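Local coordinates for protein putative phosphoglycolate phosphatase (Lactobacillus delbrueckii, PDB 2HI0) that probably hydrolyses the phosphate ester of 2-phosphoglycolate, as a putative phosphatase of the haloacid dehalogenase (HAD) superfamily, at residues Thr14-Ser19 / Glu146-Ser151; Asp103-Lys108 / Gln141-Glu146. All coordinates share one frame; numbering follows the deposited sequence.

Interaction 1: Thr14-Ser19 / Glu146-Ser151; sequences TILDTS and ELFPGS
Leu16 and Phe148 both carry CG beside the backbone N, with chi1 -74° and -56°, and these torsions bring the leucine branch to the far end of the phenyl ring. The two side chains run past each other in opposite directions. Leu16 CG lies at the ring edge, in the ring plane, 3.8 Å from Phe148 CE2. The methyl Leu16 CD2 comes closer, 3.5 Å from Phe148 CE2, and approaches the ring obliquely. The same methyl also meets the helix end, where Leu16 CD2 is 3.6 Å from Leu147 CD1. Leu16 therefore fills the angle between two consecutive side chains. Ile15 adds the third apolar piece. Its extended CG1 branch sets Ile15 CD1 4.0 Å from Phe148 CE2, again at a slant to the ring. No hydrogen bond crosses between the segments; apolar side chains carry the contact. An alanine in place of Leu16 would probably leave a gap at the ring edge and deprive Leu147 CD1 of its methyl partner.

The ring is also held from outside. Phe152 meets it edge-to-face, and Ile115 and Leu116 of helix 115-124 touch it. Phe148 is the first residue to leave helical geometry after helix 137-147. Thr14 closes what looks like the DxDx(T/V) motif of HAD enzymes, with Asp10 and Asp12, two of the three sodium ligands. The chain just after it, Ile15 and the start of short strand 16-17, thus packs against the end of a helix of the Rossmann-like HAD core.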
ATOM      1  N   THR A  14      -6.008   2.877   0.763  1.00 10.90           N
ATOM      2  CA  THR A  14      -5.885   4.294   0.544  1.00 10.48           C
ATOM      3  C   THR A  14      -6.846   4.676  -0.563  1.00 10.60           C
ATOM      4  O   THR A  14      -7.832   5.368  -0.329  1.00 13.58           O
ATOM      5  CB  THR A  14      -4.422   4.718   0.238  1.00  9.47           C
ATOM      6  OG1 THR A  14      -3.571   4.260   1.318  1.00 12.56           O
ATOM      7  CG2 THR A  14      -4.320   6.177   0.113  1.00  8.96           C
ATOM      8  N   ILE A  15      -6.588   4.228  -1.793  1.00 11.16           N
ATOM      9  CA  ILE A  15      -7.532   4.512  -2.871  1.00  9.80           C
ATOM     10  C   ILE A  15      -8.448   3.336  -3.256  1.00  7.68           C
ATOM     11  O   ILE A  15      -9.540   3.540  -3.722  1.00 10.08           O
ATOM     12  CB  ILE A  15      -6.856   5.115  -4.104  1.00 10.18           C
ATOM     13  CG1 ILE A  15      -5.887   4.114  -4.780  1.00 12.61           C
ATOM     14  CG2 ILE A  15      -6.183   6.475  -3.730  1.00 13.03           C
ATOM     15  CD1 ILE A  15      -5.246   4.649  -6.119  1.00 12.12           C
ATOM     16  N   LEU A  16      -7.973   2.115  -2.984  1.00  8.80           N
ATOM     17  CA  LEU A  16      -8.684   0.873  -3.300  1.00  8.72           C
ATOM     18  C   LEU A  16      -8.897   0.026  -2.044  1.00 11.01           C
ATOM     19  O   LEU A  16      -7.973  -0.183  -1.252  1.00  9.83           O
ATOM     20  CB  LEU A  16      -7.944   0.033  -4.352  1.00 10.50           C
ATOM     21  CG  LEU A  16      -8.034   0.595  -5.779  1.00 12.08           C
ATOM     22  CD1 LEU A  16      -7.324  -0.343  -6.721  1.00 13.95           C
ATOM     23  CD2 LEU A  16      -9.477   0.765  -6.260  1.00 14.45           C
ATOM     24  N   ASP A  17     -10.128  -0.484  -1.921  1.00 11.60           N
ATOM     25  CA  ASP A  17     -10.579  -1.338  -0.836  1.00 12.61           C
ATOM     26  C   ASP A  17     -10.231  -2.785  -1.267  1.00  8.72           C
ATOM     27  O   ASP A  17     -11.020  -3.468  -1.940  1.00 11.50           O
ATOM     28  CB  ASP A  17     -12.074  -1.117  -0.675  1.00 12.03           C
ATOM     29  CG  ASP A  17     -12.660  -1.797   0.512  1.00 15.24           C
ATOM     30  OD1 ASP A  17     -11.998  -2.659   1.132  1.00 11.70           O
ATOM     31  OD2 ASP A  17     -13.825  -1.426   0.773  1.00 18.83           O
ATOM     32  N   THR A  18      -9.027  -3.240  -0.881  1.00  9.54           N
ATOM     33  CA  THR A  18      -8.432  -4.495  -1.398  1.00 10.83           C
ATOM     34  C   THR A  18      -8.403  -5.663  -0.423  1.00 10.71           C
ATOM     35  O   THR A  18      -7.995  -6.772  -0.805  1.00 10.42           O
ATOM     36  CB  THR A  18      -6.954  -4.223  -1.821  1.00 12.62           C
ATOM     37  OG1 THR A  18      -6.276  -3.632  -0.745  1.00 14.07           O
ATOM     38  CG2 THR A  18      -6.841  -3.280  -3.040  1.00 11.55           C
ATOM     39  N   SER A  19      -8.742  -5.413   0.863  1.00  8.94           N
ATOM     40  CA  SER A  19      -8.458  -6.440   1.875  1.00 11.72           C
ATOM     41  C   SER A  19      -9.217  -7.735   1.664  1.00 10.54           C
ATOM     42  O   SER A  19      -8.683  -8.787   1.897  1.00 13.38           O
ATOM     43  CB  SER A  19      -8.733  -5.883   3.260  1.00 11.43           C
ATOM     44  OG  SER A  19     -10.012  -5.310   3.371  1.00 14.00           O
ATOM     45  N   GLU A 146      -8.353  -0.490 -15.126  1.00 15.74           N
ATOM     46  CA  GLU A 146      -9.749  -0.873 -15.069  1.00 17.00           C
ATOM     47  C   GLU A 146     -10.568   0.063 -14.233  1.00 16.92           C
ATOM     48  O   GLU A 146     -11.698   0.390 -14.618  1.00 15.31           O
ATOM     49  CB  GLU A 146      -9.935  -2.292 -14.540  1.00 16.33           C
ATOM     50  CG  GLU A 146      -9.363  -3.380 -15.485  1.00 23.89           C
ATOM     51  CD  GLU A 146      -9.859  -3.251 -16.945  1.00 36.55           C
ATOM     52  OE1 GLU A 146     -11.102  -3.223 -17.174  1.00 29.63           O
ATOM     53  OE2 GLU A 146      -9.003  -3.151 -17.857  1.00 43.72           O
ATOM     54  N   LEU A 147     -10.022   0.529 -13.113  1.00 14.46           N
ATOM     55  CA  LEU A 147     -10.801   1.347 -12.165  1.00 16.12           C
ATOM     56  C   LEU A 147     -10.469   2.847 -12.224  1.00 16.25           C
ATOM     57  O   LEU A 147     -11.298   3.663 -11.808  1.00 18.59           O
ATOM     58  CB  LEU A 147     -10.633   0.817 -10.743  1.00 16.02           C
ATOM     59  CG  LEU A 147     -10.966  -0.652 -10.501  1.00 16.68           C
ATOM     60  CD1 LEU A 147     -10.620  -1.110  -9.090  1.00 15.10           C
ATOM     61  CD2 LEU A 147     -12.439  -0.929 -10.790  1.00 14.75           C
ATOM     62  N   PHE A 148      -9.291   3.217 -12.747  1.00 17.82           N
ATOM     63  CA  PHE A 148      -8.930   4.640 -12.853  1.00 17.92           C
ATOM     64  C   PHE A 148      -8.317   5.034 -14.199  1.00 19.94           C
ATOM     65  O   PHE A 148      -7.260   5.679 -14.253  1.00 20.56           O
ATOM     66  CB  PHE A 148      -7.922   5.000 -11.753  1.00 18.30           C
ATOM     67  CG  PHE A 148      -8.370   4.704 -10.358  1.00 15.13           C
ATOM     68  CD1 PHE A 148      -9.126   5.623  -9.639  1.00 20.99           C
ATOM     69  CD2 PHE A 148      -7.899   3.574  -9.697  1.00 13.88           C
ATOM     70  CE1 PHE A 148      -9.454   5.350  -8.312  1.00 23.11           C
ATOM     71  CE2 PHE A 148      -8.230   3.316  -8.379  1.00 18.92           C
ATOM     72  CZ  PHE A 148      -9.002   4.199  -7.694  1.00 17.25           C
ATOM     73  N   PRO A 149      -8.972   4.662 -15.306  1.00 19.43           N
ATOM     74  CA  PRO A 149      -8.390   4.965 -16.627  1.00 21.59           C
ATOM     75  C   PRO A 149      -8.302   6.470 -16.879  1.00 22.55           C
ATOM     76  O   PRO A 149      -9.248   7.218 -16.593  1.00 24.43           O
ATOM     77  CB  PRO A 149      -9.358   4.295 -17.615  1.00 20.97           C
ATOM     78  CG  PRO A 149     -10.634   4.128 -16.850  1.00 21.97           C
ATOM     79  CD  PRO A 149     -10.274   3.975 -15.406  1.00 21.78           C
ATOM     80  N   GLY A 150      -7.149   6.911 -17.363  1.00 21.88           N
ATOM     81  CA  GLY A 150      -6.904   8.334 -17.586  1.00 24.08           C
ATOM     82  C   GLY A 150      -6.712   9.256 -16.381  1.00 23.39           C
ATOM     83  O   GLY A 150      -6.504  10.460 -16.566  1.00 25.23           O
ATOM     84  N   SER A 151      -6.763   8.719 -15.165  1.00 21.65           N
ATOM     85  CA  SER A 151      -6.680   9.540 -13.940  1.00 22.53           C
ATOM     86  C   SER A 151      -5.256   9.914 -13.545  1.00 18.90           C
ATOM     87  O   SER A 151      -5.000  11.042 -13.086  1.00 20.05           O
ATOM     88  CB  SER A 151      -7.330   8.822 -12.754  1.00 22.43           C
ATOM     89  OG  SER A 151      -8.732   8.935 -12.845  1.00 30.05           O
TER

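Interaction 2: Asp103-Lys108 / Gln141-Glu146; sequences DHCQIK and QVLVEE
Cys105 and Leu143 make the tight, buried half of this contact. Cys105 SG sits between its own backbone N and carbonyl carbon, with chi1 60°, and from there faces the leucine branch point. Cys105 SG is 3.9 Å from Leu143 CG. The methyl Leu143 CD2 lies alongside the sulfur and also meets the loop backbone, 3.5 Å from Cys105 O. That oxygen has a weak hydrogen bond to Thr109 OG1. Leu143 CD2 also lies 4.0 Å from Gln106 CG, where the two side chains slide past each other in opposite directions. The branch of Leu143 is thus bordered by the sulfur, the carbonyl oxygen and the glutamine stem.

The outer half is more open and polar. Gln106 and Glu146 are both exposed, and their side chains cross at about a right angle. Gln106 CG is turned away from the backbone N, chi1 -152°, and the chain beyond it is extended, which carries the amide out to the helix. Gln106 OE1 rests 3.5 Å from both Glu146 CB and Glu146 CG. It touches the aliphatic stem of the glutamate. The Glu146 chain bends at chi2, and its carboxylate lies beyond this stem. No hydrogen bond links the two segments.

Leu143 also touches Met11 and Lys135. The loop itself is tied to Asp21, whose carboxylate accepts bonds from the backbone N atoms of Ile107 and Lys108. The contact therefore joins the loop between helix 87-103 and strand 110-111 to the flank of helix 137-147, with the loop bound to helix 19-32 through Asp21.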
ATOM      1  N   ASP A 103      -4.868 -12.504 -11.071  1.00 14.49           N
ATOM      2  CA  ASP A 103      -6.057 -12.921 -11.815  1.00 13.88           C
ATOM      3  C   ASP A 103      -7.367 -12.784 -11.023  1.00 16.42           C
ATOM      4  O   ASP A 103      -8.454 -13.026 -11.569  1.00 15.76           O
ATOM      5  CB  ASP A 103      -5.911 -14.396 -12.212  1.00 14.67           C
ATOM      6  CG  ASP A 103      -4.758 -14.632 -13.178  1.00 23.78           C
ATOM      7  OD1 ASP A 103      -4.367 -13.670 -13.891  1.00 26.53           O
ATOM      8  OD2 ASP A 103      -4.232 -15.768 -13.202  1.00 31.84           O
ATOM      9  N   HIS A 104      -7.266 -12.455  -9.740  1.00 12.71           N
ATOM     10  CA  HIS A 104      -8.450 -12.334  -8.895  1.00 13.74           C
ATOM     11  C   HIS A 104      -8.458 -11.049  -8.062  1.00 12.20           C
ATOM     12  O   HIS A 104      -8.920 -11.061  -6.919  1.00 14.04           O
ATOM     13  CB  HIS A 104      -8.554 -13.552  -7.975  1.00 14.48           C
ATOM     14  CG  HIS A 104      -8.709 -14.844  -8.719  1.00 13.12           C
ATOM     15  ND1 HIS A 104      -7.653 -15.563  -9.260  1.00 11.85           N
ATOM     16  CD2 HIS A 104      -9.823 -15.574  -8.964  1.00 13.46           C
ATOM     17  CE1 HIS A 104      -8.120 -16.669  -9.812  1.00 13.84           C
ATOM     18  NE2 HIS A 104      -9.434 -16.681  -9.675  1.00 14.68           N
ATOM     19  N   CYS A 105      -7.846  -9.992  -8.561  1.00 14.46           N
ATOM     20  CA  CYS A 105      -7.703  -8.790  -7.747  1.00 16.05           C
ATOM     21  C   CYS A 105      -8.867  -7.801  -7.952  1.00 15.59           C
ATOM     22  O   CYS A 105      -8.821  -6.705  -7.394  1.00 13.84           O
ATOM     23  CB  CYS A 105      -6.360  -8.082  -8.013  1.00 12.84           C
ATOM     24  SG  CYS A 105      -6.140  -7.565  -9.704  1.00 17.24           S
ATOM     25  N   GLN A 106      -9.910  -8.169  -8.710  1.00 16.14           N
ATOM     26  CA  GLN A 106     -10.995  -7.236  -8.995  1.00 17.37           C
ATOM     27  C   GLN A 106     -12.359  -7.890  -8.836  1.00 18.06           C
ATOM     28  O   GLN A 106     -13.242  -7.733  -9.660  1.00 22.78           O
ATOM     29  CB  GLN A 106     -10.803  -6.661 -10.390  1.00 21.16           C
ATOM     30  CG  GLN A 106     -11.395  -5.290 -10.548  1.00 30.45           C
ATOM     31  CD  GLN A 106     -11.550  -4.923 -12.021  1.00 43.25           C
ATOM     32  OE1 GLN A 106     -10.676  -5.243 -12.850  1.00 51.24           O
ATOM     33  NE2 GLN A 106     -12.666  -4.275 -12.357  1.00 44.43           N
ATOM     34  N   ILE A 107     -12.529  -8.640  -7.775  1.00 14.28           N
ATOM     35  CA  ILE A 107     -13.785  -9.336  -7.504  1.00 15.17           C
ATOM     36  C   ILE A 107     -14.536  -8.457  -6.478  1.00 16.53           C
ATOM     37  O   ILE A 107     -15.523  -7.806  -6.840  1.00 21.08           O
ATOM     38  CB  ILE A 107     -13.542 -10.793  -6.993  1.00 14.95           C
ATOM     39  CG1 ILE A 107     -12.754 -11.624  -8.016  1.00 20.99           C
ATOM     40  CG2 ILE A 107     -14.873 -11.517  -6.622  1.00 17.73           C
ATOM     41  CD1 ILE A 107     -12.392 -13.003  -7.537  1.00 22.93           C
ATOM     42  N   LYS A 108     -14.064  -8.391  -5.236  1.00 13.71           N
ATOM     43  CA  LYS A 108     -14.640  -7.489  -4.235  1.00 16.63           C
ATOM     44  C   LYS A 108     -13.991  -6.070  -4.254  1.00 15.71           C
ATOM     45  O   LYS A 108     -14.504  -5.126  -3.632  1.00 15.38           O
ATOM     46  CB  LYS A 108     -14.448  -8.093  -2.843  1.00 17.42           C
ATOM     47  CG  LYS A 108     -15.107  -9.447  -2.644  1.00 22.55           C
ATOM     48  CD  LYS A 108     -16.569  -9.427  -3.008  1.00 30.58           C
ATOM     49  CE  LYS A 108     -17.316 -10.638  -2.421  1.00 35.54           C
ATOM     50  NZ  LYS A 108     -17.821 -10.339  -1.041  1.00 41.87           N
ATOM     51  N   GLN A 141      -1.042  -2.223 -12.304  1.00 10.48           N
ATOM     52  CA  GLN A 141      -1.366  -1.788 -13.659  1.00 10.34           C
ATOM     53  C   GLN A 141      -2.789  -2.204 -14.108  1.00 10.59           C
ATOM     54  O   GLN A 141      -3.527  -1.383 -14.685  1.00 12.81           O
ATOM     55  CB  GLN A 141      -0.291  -2.267 -14.649  1.00 11.24           C
ATOM     56  CG  GLN A 141       1.128  -1.740 -14.414  1.00  9.53           C
ATOM     57  CD  GLN A 141       1.213  -0.247 -14.338  1.00 16.47           C
ATOM     58  OE1 GLN A 141       0.473   0.487 -15.020  1.00 16.01           O
ATOM     59  NE2 GLN A 141       2.110   0.224 -13.498  1.00 10.56           N
ATOM     60  N   VAL A 142      -3.193  -3.438 -13.815  1.00 12.39           N
ATOM     61  CA  VAL A 142      -4.532  -3.898 -14.132  1.00 12.98           C
ATOM     62  C   VAL A 142      -5.584  -3.035 -13.422  1.00 13.21           C
ATOM     63  O   VAL A 142      -6.583  -2.628 -14.000  1.00 15.36           O
ATOM     64  CB  VAL A 142      -4.776  -5.383 -13.755  1.00 13.11           C
ATOM     65  CG1 VAL A 142      -6.256  -5.744 -13.872  1.00 19.89           C
ATOM     66  CG2 VAL A 142      -4.033  -6.279 -14.687  1.00 23.55           C
ATOM     67  N   LEU A 143      -5.367  -2.782 -12.158  1.00 10.69           N
ATOM     68  CA  LEU A 143      -6.337  -2.078 -11.362  1.00 11.43           C
ATOM     69  C   LEU A 143      -6.490  -0.611 -11.770  1.00 11.48           C
ATOM     70  O   LEU A 143      -7.606  -0.056 -11.808  1.00 11.95           O
ATOM     71  CB  LEU A 143      -5.978  -2.254  -9.885  1.00 10.59           C
ATOM     72  CG  LEU A 143      -6.249  -3.674  -9.313  1.00  9.47           C
ATOM     73  CD1 LEU A 143      -5.647  -3.807  -7.930  1.00 12.93           C
ATOM     74  CD2 LEU A 143      -7.805  -3.947  -9.286  1.00 11.20           C
ATOM     75  N   VAL A 144      -5.366   0.033 -12.075  1.00 10.02           N
ATOM     76  CA  VAL A 144      -5.407   1.424 -12.475  1.00 12.61           C
ATOM     77  C   VAL A 144      -6.124   1.514 -13.812  1.00 15.73           C
ATOM     78  O   VAL A 144      -6.952   2.412 -14.008  1.00 15.06           O
ATOM     79  CB  VAL A 144      -4.004   2.059 -12.565  1.00 15.66           C
ATOM     80  CG1 VAL A 144      -4.078   3.364 -13.369  1.00 23.72           C
ATOM     81  CG2 VAL A 144      -3.489   2.306 -11.171  1.00 14.59           C
ATOM     82  N   GLU A 145      -5.822   0.592 -14.724  1.00 15.17           N
ATOM     83  CA  GLU A 145      -6.419   0.632 -16.061  1.00 17.80           C
ATOM     84  C   GLU A 145      -7.918   0.396 -16.013  1.00 18.48           C
ATOM     85  O   GLU A 145      -8.660   1.027 -16.758  1.00 19.91           O
ATOM     86  CB  GLU A 145      -5.767  -0.398 -17.004  1.00 19.62           C
ATOM     87  CG  GLU A 145      -6.422  -0.530 -18.405  1.00 27.57           C
ATOM     88  N   GLU A 146      -8.353  -0.490 -15.126  1.00 15.74           N
ATOM     89  CA  GLU A 146      -9.749  -0.873 -15.069  1.00 17.00           C
ATOM     90  C   GLU A 146     -10.568   0.063 -14.233  1.00 16.92           C
ATOM     91  O   GLU A 146     -11.698   0.390 -14.618  1.00 15.31           O
ATOM     92  CB  GLU A 146      -9.935  -2.292 -14.540  1.00 16.33           C
ATOM     93  CG  GLU A 146      -9.363  -3.380 -15.485  1.00 23.89           C
ATOM     94  CD  GLU A 146      -9.859  -3.251 -16.945  1.00 36.55           C
ATOM     95  OE1 GLU A 146     -11.102  -3.223 -17.174  1.00 29.63           O
ATOM     96  OE2 GLU A 146      -9.003  -3.151 -17.857  1.00 43.72           O
TER

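Interactions 1 and 2 meet along one helix, 137-147, with centres about 8 Å apart and Glu146 common to both ranges. Interaction 2 uses the flank of the helix, and interaction 1 its end. Their side chains also pack against each other: Leu16 CD1 lies 3.9 Å from Leu143 CB, and Leu147 CD2 lies 3.7 Å from Gln106 NE2. Along the chain, interaction 2 is nested within the loop that interaction 1 closes. The bound sodium ion, at the site of Asp10, Asp12 and Asp190, is about 9 Å from the side chain of Ile15 and about 12 Å from that of Leu143. Both contacts lie on the same side of the chain's centre, and interaction 1 comes nearer the metal through Ile15.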